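Glyceraldehyde-3-phosphate dehydrogenase (Sulfolobus solfataricus, PDB 1B7G) catalyses the phosphorylating oxidation of D-glyceraldehyde 3-phosphate in glycolysis as a homotetramer, accepting both NAD and NADP with a marked preference for NADP. Local coordinates at residues D310-R313 with A314-L318; E39-I42 with A43-G47; T150-K153 with V154-E158; A91-K94 with P95-L98. The protein carries 1 engineered substitution. All coordinates share one frame; numbering follows the deposited sequence.

Contact 1: D310-R313 with A314-L318; sequences DAIR and ASMKL
Leu318 meets Arg313 on the aliphatic stem of the arginine, while the flat guanidinium beyond is held by residues outside the helix end. NH2 forms a salt bridge with Asp25 and a hydrogen bond with Gln23, and NH1 bonds the hydroxyls of Ser324 and Thr328. The flat carboxylate of Asp310 shares those two hydroxyls through OD1 and pairs with Arg245 through OD2; the buried charges are probably balanced by these partners. Within the helix end, Leu318 CD1 rests 4.0 Å from Arg313 CG, the two side chains crossing at about a right angle. Arg313 starts with CG anti to the carbonyl carbon (chi1 -62°), which puts CG beside the leucine, while the bend at chi2 carries the guanidinium off to Asp25. Ile312 and Met316, one turn apart, meet loosely at CG2 and CG, 4.4 Å; the partly exposed methionine bends at chi2 and chi3 and packs on Ile80, while the branched isoleucine fills against Val82 and Ile105. The small Ala314 and Ser315 suit close quarters, and the serine hydroxyl bonds the carbonyl of Lys131.

Regular bonds run from Ala314 N to Asp310 O (2.8 Å), Ser315 N to Ala311 O and Met316 N to Ile312 O (3.0 Å). Then the pattern changes: Leu318 N reaches back to Arg313 O at 2.9 Å, and Lys317 N to Ala314 O at 3.0 Å. Lys317, with positive phi (52°), makes that reversal. This is the Schellman motif that ends helix 304-315, here laid against strands 80-83 and 103-106 of the nucleotide-binding domain.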
loop_
_atom_site.group_PDB
_atom_site.type_symbol
_atom_site.label_atom_id
_atom_site.label_comp_id
_atom_site.label_asym_id
_atom_site.label_seq_id
_atom_site.Cartn_x
_atom_site.Cartn_y
_atom_site.Cartn_z
ATOM N N ASP A 310 -8.291 23.106 -1.615
ATOM C CA ASP A 310 -8.189 24.551 -1.371
ATOM C C ASP A 310 -8.457 25.374 -2.599
ATOM O O ASP A 310 -9.053 26.478 -2.520
ATOM C CB ASP A 310 -6.821 24.882 -0.772
ATOM C CG ASP A 310 -6.630 24.273 0.591
ATOM O OD1 ASP A 310 -7.631 24.250 1.356
ATOM O OD2 ASP A 310 -5.509 23.828 0.930
ATOM N N ALA A 311 -8.016 24.894 -3.771
ATOM C CA ALA A 311 -8.204 25.587 -5.009
ATOM C C ALA A 311 -9.720 25.767 -5.261
ATOM O O ALA A 311 -10.110 26.797 -5.817
ATOM C CB ALA A 311 -7.542 24.933 -6.209
ATOM N N ILE A 312 -10.503 24.739 -4.964
ATOM C CA ILE A 312 -11.960 24.863 -5.120
ATOM C C ILE A 312 -12.435 26.039 -4.268
ATOM O O ILE A 312 -13.119 26.928 -4.737
ATOM C CB ILE A 312 -12.688 23.582 -4.686
ATOM C CG1 ILE A 312 -12.483 22.480 -5.737
ATOM C CG2 ILE A 312 -14.173 23.848 -4.483
ATOM C CD1 ILE A 312 -12.692 21.058 -5.242
ATOM N N ARG A 313 -11.997 26.095 -3.023
ATOM C CA ARG A 313 -12.412 27.167 -2.129
ATOM C C ARG A 313 -11.961 28.526 -2.600
ATOM O O ARG A 313 -12.772 29.472 -2.542
ATOM C CB ARG A 313 -11.972 26.866 -0.690
ATOM C CG ARG A 313 -12.608 25.596 -0.172
ATOM C CD ARG A 313 -13.045 25.718 1.290
ATOM N NE ARG A 313 -13.596 24.438 1.757
ATOM C CZ ARG A 313 -12.871 23.415 2.194
ATOM N NH1 ARG A 313 -11.525 23.474 2.263
ATOM N NH2 ARG A 313 -13.537 22.326 2.564
ATOM N N ALA A 314 -10.723 28.666 -3.128
ATOM C CA ALA A 314 -10.271 29.930 -3.650
ATOM C C ALA A 314 -11.099 30.407 -4.845
ATOM O O ALA A 314 -11.630 31.514 -4.895
ATOM C CB ALA A 314 -8.808 29.866 -4.090
ATOM N N SER A 315 -11.201 29.563 -5.859
ATOM C CA SER A 315 -11.942 29.856 -7.059
ATOM C C SER A 315 -13.380 30.321 -6.738
ATOM O O SER A 315 -13.853 31.280 -7.336
ATOM C CB SER A 315 -12.054 28.593 -7.902
ATOM O OG SER A 315 -12.600 28.773 -9.169
ATOM N N MET A 316 -14.040 29.603 -5.828
ATOM C CA MET A 316 -15.444 29.892 -5.510
ATOM C C MET A 316 -15.583 30.883 -4.371
ATOM O O MET A 316 -16.695 31.109 -3.901
ATOM C CB MET A 316 -16.168 28.612 -5.114
ATOM C CG MET A 316 -16.112 27.485 -6.117
ATOM S SD MET A 316 -16.964 27.880 -7.654
ATOM C CE MET A 316 -18.665 27.804 -7.068
ATOM N N LYS A 317 -14.490 31.442 -3.891
ATOM C CA LYS A 317 -14.482 32.452 -2.840
ATOM C C LYS A 317 -15.290 31.985 -1.635
ATOM O O LYS A 317 -16.101 32.733 -1.070
ATOM C CB LYS A 317 -15.055 33.750 -3.431
ATOM C CG LYS A 317 -14.347 34.211 -4.700
ATOM C CD LYS A 317 -15.075 35.362 -5.391
ATOM C CE LYS A 317 -16.321 34.893 -6.133
ATOM N NZ LYS A 317 -17.006 36.050 -6.808
ATOM N N LEU A 318 -15.046 30.757 -1.176
ATOM C CA LEU A 318 -15.839 30.203 -0.080
ATOM C C LEU A 318 -15.435 30.664 1.290
ATOM O O LEU A 318 -16.301 30.737 2.174
ATOM C CB LEU A 318 -15.823 28.668 -0.122
ATOM C CG LEU A 318 -16.358 28.016 -1.381
ATOM C CD1 LEU A 318 -16.297 26.496 -1.276
ATOM C CD2 LEU A 318 -17.802 28.447 -1.688
#

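Contact 2: E39-I42 with A43-G47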
loop_
_atom_site.group_PDB
_atom_site.type_symbol
_atom_site.label_atom_id
_atom_site.label_comp_id
_atom_site.label_asym_id
_atom_site.label_seq_id
_atom_site.Cartn_x
_atom_site.Cartn_y
_atom_site.Cartn_z
ATOM N N GLU A 39 -10.809 0.397 -11.551
ATOM C CA GLU A 39 -11.052 1.642 -10.858
ATOM C C GLU A 39 -12.510 2.079 -11.054
ATOM O O GLU A 39 -13.129 2.364 -10.032
ATOM C CB GLU A 39 -10.114 2.783 -11.251
ATOM C CG GLU A 39 -8.776 2.710 -10.483
ATOM C CD GLU A 39 -7.636 3.322 -11.291
ATOM O OE1 GLU A 39 -7.627 3.189 -12.534
ATOM O OE2 GLU A 39 -6.744 3.956 -10.690
ATOM N N ALA A 40 -13.038 2.045 -12.276
ATOM C CA ALA A 40 -14.450 2.330 -12.491
ATOM C C ALA A 40 -15.371 1.347 -11.769
ATOM O O ALA A 40 -16.391 1.744 -11.195
ATOM C CB ALA A 40 -14.782 2.337 -13.984
ATOM N N PHE A 41 -15.064 0.055 -11.778
ATOM C CA PHE A 41 -15.839 -0.947 -11.077
ATOM C C PHE A 41 -15.995 -0.561 -9.607
ATOM O O PHE A 41 -17.070 -0.456 -9.018
ATOM C CB PHE A 41 -15.115 -2.311 -11.139
ATOM C CG PHE A 41 -15.942 -3.435 -10.554
ATOM C CD1 PHE A 41 -17.098 -3.850 -11.184
ATOM C CD2 PHE A 41 -15.560 -4.079 -9.397
ATOM C CE1 PHE A 41 -17.860 -4.878 -10.663
ATOM C CE2 PHE A 41 -16.311 -5.104 -8.863
ATOM C CZ PHE A 41 -17.477 -5.510 -9.500
ATOM N N ILE A 42 -14.840 -0.323 -8.984
ATOM C CA ILE A 42 -14.779 0.032 -7.573
ATOM C C ILE A 42 -15.468 1.336 -7.248
ATOM O O ILE A 42 -16.140 1.406 -6.194
ATOM C CB ILE A 42 -13.335 -0.037 -7.040
ATOM C CG1 ILE A 42 -12.824 -1.453 -7.230
ATOM C CG2 ILE A 42 -13.314 0.400 -5.565
ATOM C CD1 ILE A 42 -11.423 -1.752 -6.757
ATOM N N ALA A 43 -15.430 2.334 -8.114
ATOM C CA ALA A 43 -16.153 3.579 -7.878
ATOM C C ALA A 43 -17.669 3.299 -7.865
ATOM O O ALA A 43 -18.427 3.756 -6.997
ATOM C CB ALA A 43 -15.831 4.564 -8.994
ATOM N N HIS A 44 -18.120 2.608 -8.923
ATOM C CA HIS A 44 -19.488 2.227 -9.095
ATOM C C HIS A 44 -20.039 1.502 -7.852
ATOM O O HIS A 44 -21.113 1.864 -7.373
ATOM C CB HIS A 44 -19.748 1.310 -10.301
ATOM C CG HIS A 44 -21.211 0.912 -10.302
ATOM N ND1 HIS A 44 -22.180 1.857 -10.017
ATOM C CD2 HIS A 44 -21.854 -0.255 -10.489
ATOM C CE1 HIS A 44 -23.370 1.274 -10.064
ATOM N NE2 HIS A 44 -23.204 0.001 -10.341
ATOM N N ARG A 45 -19.291 0.532 -7.365
ATOM C CA ARG A 45 -19.647 -0.210 -6.178
ATOM C C ARG A 45 -19.735 0.660 -4.943
ATOM O O ARG A 45 -20.576 0.401 -4.079
ATOM C CB ARG A 45 -18.686 -1.382 -5.951
ATOM C CG ARG A 45 -18.945 -2.513 -6.952
ATOM C CD ARG A 45 -18.208 -3.779 -6.567
ATOM N NE ARG A 45 -18.892 -4.593 -5.580
ATOM C CZ ARG A 45 -18.827 -4.436 -4.264
ATOM N NH1 ARG A 45 -18.085 -3.482 -3.717
ATOM N NH2 ARG A 45 -19.518 -5.257 -3.480
ATOM N N ARG A 46 -18.967 1.746 -4.862
ATOM C CA ARG A 46 -19.102 2.663 -3.747
ATOM C C ARG A 46 -20.224 3.672 -3.951
ATOM O O ARG A 46 -20.327 4.629 -3.172
ATOM C CB ARG A 46 -17.772 3.402 -3.535
ATOM C CG ARG A 46 -16.714 2.509 -2.906
ATOM C CD ARG A 46 -15.497 3.309 -2.516
ATOM N NE ARG A 46 -15.840 4.517 -1.763
ATOM C CZ ARG A 46 -15.099 5.627 -1.822
ATOM N NH1 ARG A 46 -14.003 5.676 -2.578
ATOM N NH2 ARG A 46 -15.460 6.687 -1.111
ATOM N N GLY A 47 -20.994 3.574 -5.037
ATOM C CA GLY A 47 -22.101 4.493 -5.255
ATOM C C GLY A 47 -21.738 5.773 -5.980
ATOM O O GLY A 47 -22.560 6.688 -6.149
#
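Phe41 O receives the backbone N of Arg45 at 2.9 Å, in a nearly straight bond (165°), and the methylene CG of the same arginine lies 3.5 Å from that oxygen. The bond sets the two side chains one turn apart on the same flank of the helix, pointing the same way. Phe41 swings CG opposite its backbone nitrogen (chi1 -174°), which brings a ring face alongside the arginine stem. Arg45 CG then stands over that face, 4.3 Å from the ring centroid and off-centre, in a CH-pi contact. CD comes still nearer to the CE2-CZ side, but this arginine is poorly ordered and the closeness should not be pressed. Phe41 also meets the ring of Tyr253 of the second subunit, while Glu39 OE2 forms salt bridges with Lys14 and Lys172, close to a bound sulfate and to Thr11, a probable NAD-binding residue.

Ala40 and Ala43 keep the helix slim where it faces Ile50 and Tyr9. Arg46 N to Ile42 O, 3.1 Å, is the last helical bond; Gly47, its N 2.9 Å from His44 O, belongs to the Schellman motif ending the helix. Gly47 has phi 88°, where a CB would press on the carbonyl oxygen of Arg46; hence glycine. The guanidinium of Arg46 forms a salt bridge with Asp18.

The chemistry implies a division of labour: backbone bonds fix the turn, whereas the arginine stem adds a CH-pi contact that is probably weak, given its disorder.

Contact 3: T150-K153 with V154-E158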
loop_
_atom_site.group_PDB
_atom_site.type_symbol
_atom_site.label_atom_id
_atom_site.label_comp_id
_atom_site.label_asym_id
_atom_site.label_seq_id
_atom_site.Cartn_x
_atom_site.Cartn_y
_atom_site.Cartn_z
ATOM N N THR A 150 7.507 28.297 3.007
ATOM C CA THR A 150 7.756 28.124 4.422
ATOM C C THR A 150 9.124 28.663 4.862
ATOM O O THR A 150 9.180 29.348 5.911
ATOM C CB THR A 150 7.668 26.645 4.867
ATOM O OG1 THR A 150 6.378 26.156 4.468
ATOM C CG2 THR A 150 7.908 26.467 6.347
ATOM N N VAL A 151 10.213 28.373 4.163
ATOM C CA VAL A 151 11.548 28.816 4.565
ATOM C C VAL A 151 11.664 30.339 4.545
ATOM O O VAL A 151 12.365 30.938 5.365
ATOM C CB VAL A 151 12.671 28.188 3.726
ATOM C CG1 VAL A 151 14.017 28.864 3.919
ATOM C CG2 VAL A 151 12.837 26.678 4.118
ATOM N N ASN A 152 10.990 30.962 3.607
ATOM C CA ASN A 152 10.849 32.359 3.333
ATOM C C ASN A 152 10.357 33.125 4.540
ATOM O O ASN A 152 10.772 34.254 4.742
ATOM C CB ASN A 152 9.961 32.601 2.096
ATOM C CG ASN A 152 10.100 33.973 1.481
ATOM O OD1 ASN A 152 11.085 34.363 0.827
ATOM N ND2 ASN A 152 9.044 34.776 1.654
ATOM N N LYS A 153 9.636 32.491 5.459
ATOM C CA LYS A 153 9.263 33.109 6.716
ATOM C C LYS A 153 10.459 33.345 7.631
ATOM O O LYS A 153 10.410 34.185 8.550
ATOM C CB LYS A 153 8.255 32.226 7.439
ATOM C CG LYS A 153 6.923 32.077 6.726
ATOM C CD LYS A 153 5.928 31.278 7.591
ATOM C CE LYS A 153 4.735 30.848 6.749
ATOM N NZ LYS A 153 3.489 30.642 7.529
ATOM N N VAL A 154 11.517 32.572 7.493
ATOM C CA VAL A 154 12.697 32.732 8.341
ATOM C C VAL A 154 13.599 33.804 7.736
ATOM O O VAL A 154 14.065 34.678 8.474
ATOM C CB VAL A 154 13.448 31.418 8.539
ATOM C CG1 VAL A 154 14.745 31.633 9.300
ATOM C CG2 VAL A 154 12.546 30.430 9.258
ATOM N N SER A 155 13.726 33.792 6.413
ATOM C CA SER A 155 14.508 34.786 5.702
ATOM C C SER A 155 14.206 34.674 4.218
ATOM O O SER A 155 14.001 33.567 3.690
ATOM C CB SER A 155 16.011 34.653 5.931
ATOM O OG SER A 155 16.720 35.449 5.003
ATOM N N LYS A 156 14.141 35.821 3.553
ATOM C CA LYS A 156 13.733 35.821 2.159
ATOM C C LYS A 156 14.563 34.850 1.310
ATOM O O LYS A 156 15.795 34.934 1.332
ATOM C CB LYS A 156 13.906 37.228 1.579
ATOM C CG LYS A 156 13.140 37.372 0.276
ATOM C CD LYS A 156 13.304 38.754 -0.321
ATOM C CE LYS A 156 12.901 38.749 -1.791
ATOM N NZ LYS A 156 11.572 38.133 -2.008
ATOM N N VAL A 157 13.914 34.005 0.528
ATOM C CA VAL A 157 14.606 33.085 -0.364
ATOM C C VAL A 157 15.021 33.862 -1.606
ATOM O O VAL A 157 14.208 34.392 -2.366
ATOM C CB VAL A 157 13.746 31.868 -0.753
ATOM C CG1 VAL A 157 14.399 31.024 -1.826
ATOM C CG2 VAL A 157 13.465 31.073 0.530
ATOM N N GLU A 158 16.335 33.927 -1.777
ATOM C CA GLU A 158 16.876 34.707 -2.888
ATOM C C GLU A 158 17.240 33.842 -4.070
ATOM O O GLU A 158 17.199 34.293 -5.218
ATOM C CB GLU A 158 18.117 35.450 -2.332
ATOM C CG GLU A 158 17.714 36.480 -1.291
ATOM C CD GLU A 158 16.955 37.650 -1.897
ATOM O OE1 GLU A 158 16.735 37.667 -3.130
ATOM O OE2 GLU A 158 16.573 38.558 -1.143
HETATM O O HOH W 1 10.785 34.025 -2.505
#
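Asn152 reaches from the last turn of its helix to the start of the strand at Val157. Its CB lies 4.1 Å from Val157 CG2, an ordinary apolar touch. CG stands opposite the backbone nitrogen (chi1 -162°), directing the amide across the turn toward the strand. There OD1 accepts the backbone N of Val157 at 2.9 Å, the N-H pointing almost straight at it (166°) and the donor lying a little off the carbonyl plane. The same oxygen is 3.3 Å from Lys156 CA, and a water joins it weakly to Val157 O. A leucine in its place would probably leave the amide of Val157 without this acceptor and so weaken the tie between turn and strand.

The backbone completes the turn. Val151 O takes Val154 N at 2.8 Å, from well above the carbonyl plane, and Ser155 N more weakly at 3.3 Å. Asn152 CA also directs its hydrogen at Ser155 O, 3.4 Å away. Val151 and Val157, buried and branched, suit an apolar place: CG1 of the first and CG2 of the second meet at 4.1 Å, crossing at about a right angle, and both residues pack on Leu227. Val154 faces Ile236 and Val239 of helix 233-241, while the hydroxyl of Ser155 bonds Asp229.

Chemically, a side-chain carbonyl stands in for a backbone one where helix 139-152 gives way to strand 157-167: it gives the Val157 amide an acceptor and probably helps set the direction of the strand in the catalytic domain.

Contact 4: A91-K94 with P95-L98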
loop_
_atom_site.group_PDB
_atom_site.type_symbol
_atom_site.label_atom_id
_atom_site.label_comp_id
_atom_site.label_asym_id
_atom_site.label_seq_id
_atom_site.Cartn_x
_atom_site.Cartn_y
_atom_site.Cartn_z
ATOM N N ALA A 91 -6.596 21.013 -21.591
ATOM C CA ALA A 91 -6.680 22.029 -22.612
ATOM C C ALA A 91 -7.763 21.698 -23.639
ATOM O O ALA A 91 -8.309 22.591 -24.275
ATOM C CB ALA A 91 -5.322 22.128 -23.332
ATOM N N GLN A 92 -8.027 20.419 -23.830
ATOM C CA GLN A 92 -9.095 19.982 -24.723
ATOM C C GLN A 92 -10.439 20.237 -24.060
ATOM O O GLN A 92 -11.361 20.635 -24.755
ATOM C CB GLN A 92 -8.926 18.511 -25.073
ATOM C CG GLN A 92 -7.650 18.252 -25.889
ATOM C CD GLN A 92 -7.507 16.785 -26.242
ATOM O OE1 GLN A 92 -8.480 16.028 -26.250
ATOM N NE2 GLN A 92 -6.283 16.366 -26.547
ATOM N N TYR A 93 -10.536 20.109 -22.726
ATOM C CA TYR A 93 -11.780 20.420 -22.045
ATOM C C TYR A 93 -11.935 21.901 -21.720
ATOM O O TYR A 93 -13.070 22.370 -21.554
ATOM C CB TYR A 93 -11.975 19.589 -20.780
ATOM C CG TYR A 93 -12.503 18.207 -21.063
ATOM C CD1 TYR A 93 -13.873 18.010 -21.257
ATOM C CD2 TYR A 93 -11.661 17.113 -21.122
ATOM C CE1 TYR A 93 -14.370 16.749 -21.531
ATOM C CE2 TYR A 93 -12.147 15.851 -21.395
ATOM C CZ TYR A 93 -13.508 15.680 -21.595
ATOM O OH TYR A 93 -13.989 14.423 -21.843
ATOM N N LYS A 94 -10.852 22.694 -21.721
ATOM C CA LYS A 94 -11.000 24.112 -21.388
ATOM C C LYS A 94 -12.104 24.837 -22.137
ATOM O O LYS A 94 -12.975 25.477 -21.527
ATOM C CB LYS A 94 -9.636 24.803 -21.421
ATOM C CG LYS A 94 -9.679 26.304 -21.192
ATOM C CD LYS A 94 -10.246 26.646 -19.830
ATOM C CE LYS A 94 -10.370 28.157 -19.654
ATOM N NZ LYS A 94 -9.116 28.882 -19.923
ATOM N N PRO A 95 -12.200 24.787 -23.447
ATOM C CA PRO A 95 -13.278 25.426 -24.192
ATOM C C PRO A 95 -14.659 24.912 -23.801
ATOM O O PRO A 95 -15.621 25.697 -23.753
ATOM C CB PRO A 95 -12.962 25.135 -25.646
ATOM C CG PRO A 95 -11.988 24.010 -25.648
ATOM C CD PRO A 95 -11.226 24.109 -24.353
ATOM N N ILE A 96 -14.816 23.634 -23.489
ATOM C CA ILE A 96 -16.107 23.096 -23.036
ATOM C C ILE A 96 -16.543 23.676 -21.710
ATOM O O ILE A 96 -17.666 24.194 -21.554
ATOM C CB ILE A 96 -16.041 21.560 -23.023
ATOM C CG1 ILE A 96 -15.806 21.072 -24.458
ATOM C CG2 ILE A 96 -17.308 20.944 -22.461
ATOM C CD1 ILE A 96 -15.248 19.692 -24.605
ATOM N N TYR A 97 -15.649 23.758 -20.715
ATOM C CA TYR A 97 -16.012 24.408 -19.453
ATOM C C TYR A 97 -16.389 25.878 -19.670
ATOM O O TYR A 97 -17.238 26.442 -18.974
ATOM C CB TYR A 97 -14.907 24.312 -18.418
ATOM C CG TYR A 97 -14.304 22.954 -18.163
ATOM C CD1 TYR A 97 -15.061 21.796 -18.127
ATOM C CD2 TYR A 97 -12.932 22.850 -17.924
ATOM C CE1 TYR A 97 -14.493 20.561 -17.871
ATOM C CE2 TYR A 97 -12.353 21.618 -17.650
ATOM C CZ TYR A 97 -13.124 20.478 -17.631
ATOM O OH TYR A 97 -12.553 19.251 -17.407
ATOM N N LEU A 98 -15.723 26.562 -20.603
ATOM C CA LEU A 98 -16.036 27.965 -20.845
ATOM C C LEU A 98 -17.433 28.148 -21.451
ATOM O O LEU A 98 -18.162 29.089 -21.093
ATOM C CB LEU A 98 -15.035 28.594 -21.819
ATOM C CG LEU A 98 -13.742 29.112 -21.194
ATOM C CD1 LEU A 98 -12.691 29.308 -22.280
ATOM C CD2 LEU A 98 -14.013 30.373 -20.403
#
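Tyr97 lies with one ring face over the carbonyl oxygen of Tyr93, which sits toward the rim of the ring, and its OH comes 3.4 Å from Tyr93 CB. The two rings are almost parallel, 17° between planes, yet slid so far that their centroids are 5.9 Å apart, and they barely overlap. Tyr93 CD1 touches Ile96 CD1 at 4.0 Å, and Lys94 CE lies 3.7 Å from Leu98 CD1. The lysine sends CG opposite its backbone nitrogen (chi1 176°), then bends at chi2 and chi4, bringing CE beside the leucine.

Behind these side chains stands the backbone. Tyr93 O takes two donors, Tyr97 N at 3.0 Å and, weakly, Ile96 N; Leu98 N bonds Lys94 O at 3.1 Å. Pro95 has no N-H to offer: its CD occupies the place facing Ala91 O, 3.3 Å away, and the helix kinks here, Ile96 N also lacking a bond to the turn before. Packing is tight at Lys94 CB, 3.4 Å from Pro95 CD.

Farther out, the Tyr97 hydroxyl bonds Asp83 and Asn7, and Lys94 NZ bonds the carbonyl of Val114 while making a cation-pi contact with Tyr133. A phenylalanine at Tyr97 would probably leave Asp83 and Asn7 without their shared hydroxyl.

Helix 89-99 is the crossover of the beta-alpha-beta unit between strands 80-83 and 103-106: Tyr97 packs on Val81 and Ala104 of these strands, Leu98 on Tyr133 of strand 133-136, and Ile96 on Glu72 and Ile75 of helix 71-77.

Overall arrangement
From the N terminus, the contacts follow in the order 2, 4, 3, 1; each closes only a local turn, and none nests in or crosses another. Contact 2 ends the crossover helix between strands 26-32 and 50-51 of the parallel, Rossmann-type sheet, beside the second subunit. Contact 4 lies in a later crossover of that sheet, its centre about 26 Å from that of contact 2. Contact 3 turns the chain from helix 139-152 into the mixed sheet of the catalytic domain, its centre about 44 Å from that of contact 2. Contact 1 follows that sheet in sequence, returning the chain to the nucleotide-binding domain, its centre about 19 Å from that of contact 4.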